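Local coordinates for protein proline-tRNA synthetase class II aaRS (Ybak RNA binding domain plus tRNA synthetase) (Cryptosporidium parvum, PDB 5XIO) that probably joins L-proline to its cognate tRNA at the expense of ATP, which ends as AMP and diphosphate, at residues Ser406-Asp411 with Gln422-Ile427. Numbering follows the deposited sequence.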
loop_
_atom_site.group_PDB
_atom_site.type_symbol
_atom_site.label_atom_id
_atom_site.label_comp_id
_atom_site.label_asym_id
_atom_site.label_seq_id
_atom_site.Cartn_x
_atom_site.Cartn_y
_atom_site.Cartn_z
ATOM N N SER A 406 -34.917 -11.102 -6.888
ATOM C CA SER A 406 -34.160 -11.729 -7.959
ATOM C C SER A 406 -33.850 -13.204 -7.830
ATOM O O SER A 406 -33.146 -13.738 -8.695
ATOM C CB SER A 406 -32.817 -11.034 -8.106
ATOM O OG SER A 406 -32.995 -9.656 -8.048
ATOM N N ILE A 407 -34.322 -13.879 -6.793
ATOM C CA ILE A 407 -34.012 -15.335 -6.684
ATOM C C ILE A 407 -35.262 -16.174 -6.784
ATOM O O ILE A 407 -36.125 -16.105 -5.916
ATOM C CB ILE A 407 -33.253 -15.690 -5.393
ATOM C CG1 ILE A 407 -31.839 -15.097 -5.414
ATOM C CG2 ILE A 407 -33.182 -17.198 -5.214
ATOM C CD1 ILE A 407 -31.264 -14.772 -4.033
ATOM N N ILE A 408 -35.348 -16.994 -7.831
ATOM C CA ILE A 408 -36.557 -17.768 -8.093
ATOM C C ILE A 408 -36.358 -19.261 -8.005
ATOM O O ILE A 408 -35.547 -19.846 -8.687
ATOM C CB ILE A 408 -37.162 -17.372 -9.435
ATOM C CG1 ILE A 408 -37.625 -15.883 -9.340
ATOM C CG2 ILE A 408 -38.275 -18.367 -9.822
ATOM C CD1 ILE A 408 -38.903 -15.577 -10.097
ATOM N N ARG A 409 -37.118 -19.897 -7.137
ATOM C CA ARG A 409 -37.073 -21.328 -7.053
ATOM C C ARG A 409 -37.783 -21.998 -8.243
ATOM O O ARG A 409 -38.921 -21.663 -8.580
ATOM C CB ARG A 409 -37.663 -21.812 -5.752
ATOM C CG ARG A 409 -37.553 -23.331 -5.610
ATOM C CD ARG A 409 -38.662 -23.830 -4.704
ATOM N NE ARG A 409 -38.501 -25.245 -4.418
ATOM C CZ ARG A 409 -38.890 -25.845 -3.289
ATOM N NH1 ARG A 409 -39.500 -25.151 -2.316
ATOM N NH2 ARG A 409 -38.654 -27.154 -3.136
ATOM N N VAL A 410 -37.069 -22.941 -8.857
ATOM C CA VAL A 410 -37.542 -23.791 -9.936
ATOM C C VAL A 410 -37.218 -25.248 -9.580
ATOM O O VAL A 410 -36.186 -25.520 -8.963
ATOM C CB VAL A 410 -36.826 -23.403 -11.230
ATOM C CG1 VAL A 410 -37.360 -24.198 -12.386
ATOM C CG2 VAL A 410 -37.068 -21.950 -11.532
ATOM N N ASP A 411 -38.088 -26.185 -9.929
ATOM C CA ASP A 411 -37.806 -27.616 -9.696
ATOM C C ASP A 411 -37.655 -28.440 -10.952
ATOM O O ASP A 411 -37.388 -29.616 -10.848
ATOM C CB ASP A 411 -38.836 -28.249 -8.764
ATOM C CG ASP A 411 -38.993 -27.447 -7.490
ATOM O OD1 ASP A 411 -39.699 -26.432 -7.544
ATOM O OD2 ASP A 411 -38.382 -27.779 -6.448
ATOM N N GLN A 422 -36.060 -12.788 -17.527
ATOM C CA GLN A 422 -36.537 -11.699 -16.663
ATOM C C GLN A 422 -35.347 -11.066 -15.887
ATOM O O GLN A 422 -35.536 -10.328 -14.960
ATOM C CB GLN A 422 -37.624 -12.207 -15.684
ATOM C CG GLN A 422 -38.992 -12.603 -16.288
ATOM C CD GLN A 422 -39.763 -13.696 -15.485
ATOM O OE1 GLN A 422 -39.807 -13.725 -14.226
ATOM N NE2 GLN A 422 -40.370 -14.619 -16.233
ATOM N N LYS A 423 -34.115 -11.394 -16.245
ATOM C CA LYS A 423 -32.948 -10.966 -15.484
ATOM C C LYS A 423 -32.841 -11.525 -14.034
ATOM O O LYS A 423 -32.564 -10.744 -13.086
ATOM C CB LYS A 423 -32.887 -9.429 -15.482
ATOM C CG LYS A 423 -32.568 -8.893 -16.853
ATOM C CD LYS A 423 -32.669 -7.381 -16.913
ATOM C CE LYS A 423 -31.855 -6.832 -18.096
ATOM N NZ LYS A 423 -32.751 -6.096 -19.014
ATOM N N LYS A 424 -33.006 -12.848 -13.850
ATOM C CA LYS A 424 -32.935 -13.436 -12.476
ATOM C C LYS A 424 -32.013 -14.602 -12.314
ATOM O O LYS A 424 -31.437 -15.101 -13.270
ATOM C CB LYS A 424 -34.314 -13.865 -11.919
ATOM C CG LYS A 424 -35.429 -12.971 -12.384
ATOM C CD LYS A 424 -36.231 -12.357 -11.277
ATOM C CE LYS A 424 -37.078 -11.274 -11.889
ATOM N NZ LYS A 424 -37.572 -10.471 -10.766
ATOM N N MET A 425 -31.882 -15.029 -11.054
ATOM C CA MET A 425 -31.060 -16.144 -10.680
ATOM C C MET A 425 -32.017 -17.222 -10.367
ATOM O O MET A 425 -33.155 -16.953 -10.093
ATOM C CB MET A 425 -30.292 -15.840 -9.421
ATOM C CG MET A 425 -29.269 -14.749 -9.593
ATOM S SD MET A 425 -27.957 -14.669 -8.357
ATOM C CE MET A 425 -28.716 -13.583 -7.123
ATOM N N VAL A 426 -31.518 -18.447 -10.336
ATOM C CA VAL A 426 -32.327 -19.574 -10.172
ATOM C C VAL A 426 -31.831 -20.373 -8.955
ATOM O O VAL A 426 -30.618 -20.641 -8.811
ATOM C CB VAL A 426 -32.285 -20.392 -11.481
ATOM C CG1 VAL A 426 -32.457 -21.876 -11.231
ATOM C CG2 VAL A 426 -33.373 -19.938 -12.407
ATOM N N ILE A 427 -32.760 -20.783 -8.087
ATOM C CA ILE A 427 -32.383 -21.759 -7.088
ATOM C C ILE A 427 -33.098 -23.060 -7.420
ATOM O O ILE A 427 -34.272 -23.059 -7.683
ATOM C CB ILE A 427 -32.524 -21.248 -5.640
ATOM C CG1 ILE A 427 -31.908 -22.265 -4.686
ATOM C CG2 ILE A 427 -33.974 -20.899 -5.303
ATOM C CD1 ILE A 427 -31.457 -21.689 -3.367
#
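Ile407 lies across Met425 and Ile427 on one face of a pair of parallel strands. Its two branches divide the work: CG1 meets the methyl end of Met425, 3.9 Å from CE, while CG2, anti to the backbone N, reaches Ile427 CG2 at 3.8 Å. The flexible thioether of Met425, bent at its last torsion (chi3 -89°), lets CE curl onto its neighbour; the branched isoleucines suit extended backbone. Arg409 continues this face, laying its aliphatic CB 3.8 Å from Ile427 CG2. Val410 CG2 and Val426 CG2 make a looser contact, 4.3 Å apart, on the face of Ile408; valine, also beta-branched, offers a compact methyl surface here.

Four nearly straight N-H...O bonds join the backbones, alternating in direction. Met425 N donates to Ser406 O at 3.0 Å, Ile408 N to Met425 O, Ile427 N to Ile408 O and Val410 N to Ile427 O. Helix 416-421 connects the strands, completing a beta-alpha-beta unit in the C-terminal zinc-binding part of the synthetase. That helix ends in a Schellman motif, with Lys423 at positive phi, before the chain enters strand 425-430.

Lys424 brings CB to 3.4 Å from Ser406 O; its four-carbon chain is long enough to pass Ser406 and let NZ bond to Glu405 O, while the Ser406 hydroxyl turns back to Arg402 O. At the other end, Arg409 NE makes a salt bridge of 3.2 Å with Asp411 OD2, and Phe472 adds a cation-pi partner for the arginine. Strand 490-495 packs Leu493 against Ile407 and both Phe491 and Leu493 against Ile427.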